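Long-range contact in tRNA-5-methyluridine(54) 2-sulfurtransferase (Pyrococcus horikoshii, PDB 3VRH), which catalyses the ATP-dependent 2-thiolation of 5-methyluridine 54 in the T loop of tRNAs, which stabilises them in heat-loving organisms: residues I138-N146 with K294-S302. Sequence-based numbering, arbitrary orientation.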
ATOM      1  N   ILE A 138     -14.098 -20.412  17.174  1.00 25.92           N
ATOM      2  CA  ILE A 138     -14.574 -21.794  17.121  1.00 27.03           C
ATOM      3  C   ILE A 138     -13.523 -22.712  16.513  1.00 26.91           C
ATOM      4  O   ILE A 138     -13.327 -23.824  16.990  1.00 24.95           O
ATOM      5  CB  ILE A 138     -15.896 -21.914  16.344  1.00 21.94           C
ATOM      6  CG1 ILE A 138     -17.020 -21.207  17.101  1.00 27.67           C
ATOM      7  CG2 ILE A 138     -16.256 -23.389  16.114  1.00 26.85           C
ATOM      8  CD1 ILE A 138     -18.379 -21.246  16.393  1.00 28.74           C
ATOM      9  N   MET A 139     -12.845 -22.238  15.464  1.00 26.43           N
ATOM     10  CA  MET A 139     -11.801 -23.026  14.816  1.00 30.04           C
ATOM     11  C   MET A 139     -10.736 -23.363  15.839  1.00 27.07           C
ATOM     12  O   MET A 139     -10.290 -24.503  15.933  1.00 24.59           O
ATOM     13  CB  MET A 139     -11.124 -22.263  13.668  1.00 28.37           C
ATOM     14  CG  MET A 139     -11.925 -22.138  12.388  1.00 33.52           C
ATOM     15  SD  MET A 139     -11.150 -20.864  11.364  1.00 38.85           S
ATOM     16  CE  MET A 139      -9.503 -21.533  11.234  1.00 21.10           C
ATOM     17  N   ASN A 140     -10.325 -22.353  16.596  1.00 25.03           N
ATOM     18  CA  ASN A 140      -9.263 -22.553  17.553  1.00 29.36           C
ATOM     19  C   ASN A 140      -9.684 -23.409  18.741  1.00 26.16           C
ATOM     20  O   ASN A 140      -8.962 -24.304  19.119  1.00 26.86           O
ATOM     21  CB  ASN A 140      -8.669 -21.225  18.023  1.00 27.36           C
ATOM     22  CG  ASN A 140      -7.529 -21.428  19.007  1.00 30.60           C
ATOM     23  OD1 ASN A 140      -6.436 -21.850  18.641  1.00 28.59           O
ATOM     24  ND2 ASN A 140      -7.789 -21.134  20.257  1.00 28.46           N
ATOM     25  N   LYS A 141     -10.844 -23.135  19.329  1.00 27.58           N
ATOM     26  CA  LYS A 141     -11.277 -23.929  20.476  1.00 29.35           C
ATOM     27  C   LYS A 141     -11.597 -25.380  20.102  1.00 29.44           C
ATOM     28  O   LYS A 141     -11.412 -26.280  20.919  1.00 30.18           O
ATOM     29  CB  LYS A 141     -12.460 -23.292  21.216  1.00 30.52           C
ATOM     30  CG  LYS A 141     -12.739 -23.971  22.561  1.00 28.45           C
ATOM     31  CD  LYS A 141     -13.620 -23.146  23.484  1.00 31.30           C
ATOM     32  CE  LYS A 141     -13.481 -23.635  24.925  1.00 33.78           C
ATOM     33  NZ  LYS A 141     -13.504 -25.137  24.996  1.00 33.92           N
ATOM     34  N   PHE A 142     -12.047 -25.602  18.868  1.00 25.69           N
ATOM     35  CA  PHE A 142     -12.316 -26.952  18.382  1.00 25.52           C
ATOM     36  C   PHE A 142     -11.016 -27.698  18.190  1.00 29.93           C
ATOM     37  O   PHE A 142     -10.912 -28.879  18.515  1.00 27.12           O
ATOM     38  CB  PHE A 142     -13.092 -26.934  17.057  1.00 25.70           C
ATOM     39  CG  PHE A 142     -13.505 -28.301  16.590  1.00 26.39           C
ATOM     40  CD1 PHE A 142     -12.630 -29.100  15.870  1.00 22.64           C
ATOM     41  CD2 PHE A 142     -14.763 -28.801  16.904  1.00 23.42           C
ATOM     42  CE1 PHE A 142     -13.004 -30.360  15.463  1.00 25.05           C
ATOM     43  CE2 PHE A 142     -15.135 -30.057  16.491  1.00 22.54           C
ATOM     44  CZ  PHE A 142     -14.252 -30.834  15.772  1.00 23.17           C
ATOM     45  N   ALA A 143     -10.026 -27.012  17.627  1.00 27.28           N
ATOM     46  CA  ALA A 143      -8.716 -27.614  17.434  1.00 30.00           C
ATOM     47  C   ALA A 143      -8.118 -27.956  18.790  1.00 28.02           C
ATOM     48  O   ALA A 143      -7.497 -28.998  18.965  1.00 31.85           O
ATOM     49  CB  ALA A 143      -7.792 -26.651  16.692  1.00 30.10           C
ATOM     50  N   TYR A 144      -8.324 -27.061  19.743  1.00 27.66           N
ATOM     51  CA  TYR A 144      -7.714 -27.184  21.057  1.00 36.50           C
ATOM     52  C   TYR A 144      -8.358 -28.319  21.852  1.00 33.81           C
ATOM     53  O   TYR A 144      -7.667 -29.233  22.307  1.00 33.05           O
ATOM     54  CB  TYR A 144      -7.810 -25.856  21.811  1.00 31.30           C
ATOM     55  CG  TYR A 144      -7.510 -25.959  23.288  1.00 39.19           C
ATOM     56  CD1 TYR A 144      -6.232 -26.261  23.739  1.00 40.76           C
ATOM     57  CD2 TYR A 144      -8.513 -25.751  24.238  1.00 43.54           C
ATOM     58  CE1 TYR A 144      -5.957 -26.367  25.097  1.00 44.28           C
ATOM     59  CE2 TYR A 144      -8.250 -25.848  25.598  1.00 49.83           C
ATOM     60  CZ  TYR A 144      -6.969 -26.153  26.021  1.00 54.73           C
ATOM     61  OH  TYR A 144      -6.708 -26.251  27.370  1.00 62.61           O
ATOM     62  N   ASP A 145      -9.680 -28.246  21.992  1.00 30.06           N
ATOM     63  CA  ASP A 145     -10.478 -29.256  22.681  1.00 31.65           C
ATOM     64  C   ASP A 145     -10.230 -30.668  22.198  1.00 32.34           C
ATOM     65  O   ASP A 145     -10.345 -31.615  22.972  1.00 38.16           O
ATOM     66  CB  ASP A 145     -11.967 -28.964  22.512  1.00 30.93           C
ATOM     67  CG  ASP A 145     -12.429 -27.823  23.369  1.00 34.28           C
ATOM     68  OD1 ASP A 145     -11.631 -27.356  24.202  1.00 37.19           O
ATOM     69  OD2 ASP A 145     -13.593 -27.396  23.222  1.00 37.99           O
ATOM     70  N   ASN A 146      -9.906 -30.818  20.920  1.00 24.93           N
ATOM     71  CA  ASN A 146      -9.759 -32.142  20.327  1.00 33.02           C
ATOM     72  C   ASN A 146      -8.312 -32.552  20.140  1.00 35.98           C
ATOM     73  O   ASN A 146      -8.036 -33.562  19.501  1.00 35.78           O
ATOM     74  CB  ASN A 146     -10.511 -32.236  18.989  1.00 30.18           C
ATOM     75  CG  ASN A 146     -12.009 -32.311  19.175  1.00 28.47           C
ATOM     76  OD1 ASN A 146     -12.541 -33.385  19.432  1.00 26.94           O
ATOM     77  ND2 ASN A 146     -12.700 -31.163  19.069  1.00 26.52           N
ATOM     78  N   LYS A 294     -21.047 -19.692  30.171  1.00 50.57           N
ATOM     79  CA  LYS A 294     -20.500 -21.046  30.252  1.00 48.95           C
ATOM     80  C   LYS A 294     -19.620 -21.415  29.061  1.00 43.17           C
ATOM     81  O   LYS A 294     -19.803 -20.895  27.958  1.00 47.05           O
ATOM     82  CB  LYS A 294     -21.626 -22.066  30.445  1.00 51.20           C
ATOM     83  CG  LYS A 294     -22.263 -21.983  31.830  1.00 58.52           C
ATOM     84  CD  LYS A 294     -23.516 -22.825  31.944  1.00 62.09           C
ATOM     85  CE  LYS A 294     -24.230 -22.540  33.263  1.00 72.80           C
ATOM     86  NZ  LYS A 294     -25.572 -23.189  33.346  1.00 73.06           N
ATOM     87  N   GLU A 295     -18.665 -22.307  29.301  1.00 34.92           N
ATOM     88  CA  GLU A 295     -17.714 -22.727  28.284  1.00 36.78           C
ATOM     89  C   GLU A 295     -18.393 -23.640  27.272  1.00 38.99           C
ATOM     90  O   GLU A 295     -19.324 -24.354  27.613  1.00 36.20           O
ATOM     91  CB  GLU A 295     -16.531 -23.449  28.932  1.00 39.05           C
ATOM     92  CG  GLU A 295     -15.433 -23.813  27.946  1.00 40.73           C
ATOM     93  CD  GLU A 295     -14.288 -24.575  28.570  1.00 46.77           C
ATOM     94  OE1 GLU A 295     -13.661 -25.388  27.853  1.00 40.74           O
ATOM     95  OE2 GLU A 295     -14.006 -24.355  29.769  1.00 52.45           O
ATOM     96  N   ILE A 296     -17.950 -23.600  26.018  1.00 38.23           N
ATOM     97  CA  ILE A 296     -18.438 -24.558  25.037  1.00 34.08           C
ATOM     98  C   ILE A 296     -17.424 -25.668  24.865  1.00 37.15           C
ATOM     99  O   ILE A 296     -16.233 -25.413  24.633  1.00 37.01           O
ATOM    100  CB  ILE A 296     -18.725 -23.914  23.682  1.00 37.48           C
ATOM    101  CG1 ILE A 296     -19.729 -22.776  23.847  1.00 39.45           C
ATOM    102  CG2 ILE A 296     -19.254 -24.951  22.714  1.00 33.32           C
ATOM    103  CD1 ILE A 296     -19.811 -21.877  22.658  1.00 34.08           C
ATOM    104  N   ASN A 297     -17.896 -26.902  24.996  1.00 34.05           N
ATOM    105  CA  ASN A 297     -17.028 -28.064  24.881  1.00 34.51           C
ATOM    106  C   ASN A 297     -17.112 -28.612  23.468  1.00 34.83           C
ATOM    107  O   ASN A 297     -18.140 -29.158  23.088  1.00 32.64           O
ATOM    108  CB  ASN A 297     -17.468 -29.130  25.883  1.00 39.17           C
ATOM    109  CG  ASN A 297     -16.434 -30.215  26.070  1.00 42.46           C
ATOM    110  OD1 ASN A 297     -15.471 -30.313  25.309  1.00 37.71           O
ATOM    111  ND2 ASN A 297     -16.627 -31.040  27.096  1.00 47.02           N
ATOM    112  N   PHE A 298     -16.039 -28.463  22.690  1.00 30.75           N
ATOM    113  CA  PHE A 298     -16.052 -28.913  21.294  1.00 31.87           C
ATOM    114  C   PHE A 298     -15.491 -30.310  21.093  1.00 32.40           C
ATOM    115  O   PHE A 298     -15.393 -30.787  19.955  1.00 26.97           O
ATOM    116  CB  PHE A 298     -15.338 -27.926  20.374  1.00 26.75           C
ATOM    117  CG  PHE A 298     -16.097 -26.655  20.158  1.00 30.69           C
ATOM    118  CD1 PHE A 298     -17.215 -26.636  19.343  1.00 28.61           C
ATOM    119  CD2 PHE A 298     -15.693 -25.485  20.763  1.00 30.74           C
ATOM    120  CE1 PHE A 298     -17.909 -25.478  19.142  1.00 26.08           C
ATOM    121  CE2 PHE A 298     -16.387 -24.315  20.564  1.00 30.80           C
ATOM    122  CZ  PHE A 298     -17.494 -24.307  19.754  1.00 29.10           C
ATOM    123  N   LYS A 299     -15.127 -30.958  22.200  1.00 32.01           N
ATOM    124  CA  LYS A 299     -14.661 -32.335  22.169  1.00 29.86           C
ATOM    125  C   LYS A 299     -15.668 -33.273  21.481  1.00 33.11           C
ATOM    126  O   LYS A 299     -16.871 -33.246  21.766  1.00 32.29           O
ATOM    127  CB  LYS A 299     -14.376 -32.822  23.594  1.00 35.71           C
ATOM    128  CG  LYS A 299     -13.941 -34.272  23.666  1.00 40.58           C
ATOM    129  CD  LYS A 299     -12.594 -34.492  22.996  1.00 37.88           C
ATOM    130  CE  LYS A 299     -12.123 -35.928  23.183  1.00 38.77           C
ATOM    131  NZ  LYS A 299     -12.855 -36.882  22.297  1.00 42.24           N
ATOM    132  N   VAL A 300     -15.171 -34.088  20.555  1.00 30.80           N
ATOM    133  CA  VAL A 300     -16.026 -35.045  19.868  1.00 35.33           C
ATOM    134  C   VAL A 300     -15.369 -36.423  19.842  1.00 37.28           C
ATOM    135  O   VAL A 300     -14.138 -36.546  19.805  1.00 37.91           O
ATOM    136  CB  VAL A 300     -16.374 -34.597  18.416  1.00 33.56           C
ATOM    137  CG1 VAL A 300     -17.177 -33.297  18.412  1.00 30.56           C
ATOM    138  CG2 VAL A 300     -15.117 -34.453  17.570  1.00 30.80           C
ATOM    139  N   SER A 301     -16.192 -37.462  19.852  1.00 39.41           N
ATOM    140  CA  SER A 301     -15.668 -38.822  19.773  1.00 44.85           C
ATOM    141  C   SER A 301     -15.877 -39.424  18.393  1.00 44.34           C
ATOM    142  O   SER A 301     -15.350 -40.493  18.101  1.00 40.68           O
ATOM    143  CB  SER A 301     -16.295 -39.723  20.844  1.00 41.93           C
ATOM    144  OG  SER A 301     -17.688 -39.506  20.941  1.00 42.22           O
ATOM    145  N   SER A 302     -16.629 -38.719  17.544  1.00 43.65           N
ATOM    146  CA  SER A 302     -16.980 -39.228  16.218  1.00 36.87           C
ATOM    147  C   SER A 302     -17.614 -38.151  15.341  1.00 38.36           C
ATOM    148  O   SER A 302     -17.836 -37.022  15.783  1.00 38.03           O
ATOM    149  CB  SER A 302     -17.970 -40.385  16.355  1.00 36.02           C
ATOM    150  OG  SER A 302     -19.105 -39.954  17.081  1.00 40.94           O
TER
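With CG of Phe298 turned beside its own backbone N (chi1 -72°) and Lys141 extended until it bends at chi4 (-44°), the phenyl ring comes against the Lys141 methylenes while NZ of that lysine reaches a carbonyl and acids beyond. The ring meets helix 127-145 between Ile138, Lys141 and Phe142. CG of Lys141 lies in the ring plane at the edge, 3.8 Å from Phe298 CD2, CG2 of Ile138 approaches Phe298 CZ at 4.0 Å, and the CB of Phe298 packs against CD2 of Phe142. Beyond the ring, Lys141 NZ donates to the carbonyl O of Ile296 at 2.8 Å and bridges the carboxylates of Glu295 and Asp145, a position that should ease the repulsion between the two acids. Arg276 binds the other oxygen of Glu295. Asp145 OD2 works twice: its syn lone pair takes Lys141 NZ, while Phe298 N meets it at 2.7 Å from the anti side, 25° out of the carboxylate plane. Asn146, the first residue beyond the helix, reads the loop through its amide. Asn146 OD1 accepts from Val300 N on an in-plane lone pair at 2.9 Å, and Asn146 ND2 divides its protons between Phe298 O and Phe142 O, which fixes the amide's rotation while ND2 lies 3.5 Å above the plane of the Phe142 ring, over its centre. Side chains near the helix end thus bond to four backbone groups of the loop: Ile296 O, Phe298 N and O, and Val300 N. Here the loop following the second zinc site is fastened to a helix of the PP-loop ATPase domain, whose Ile138 also touches the ATP-binding Ile79, as part of the α/β HUP-type fold.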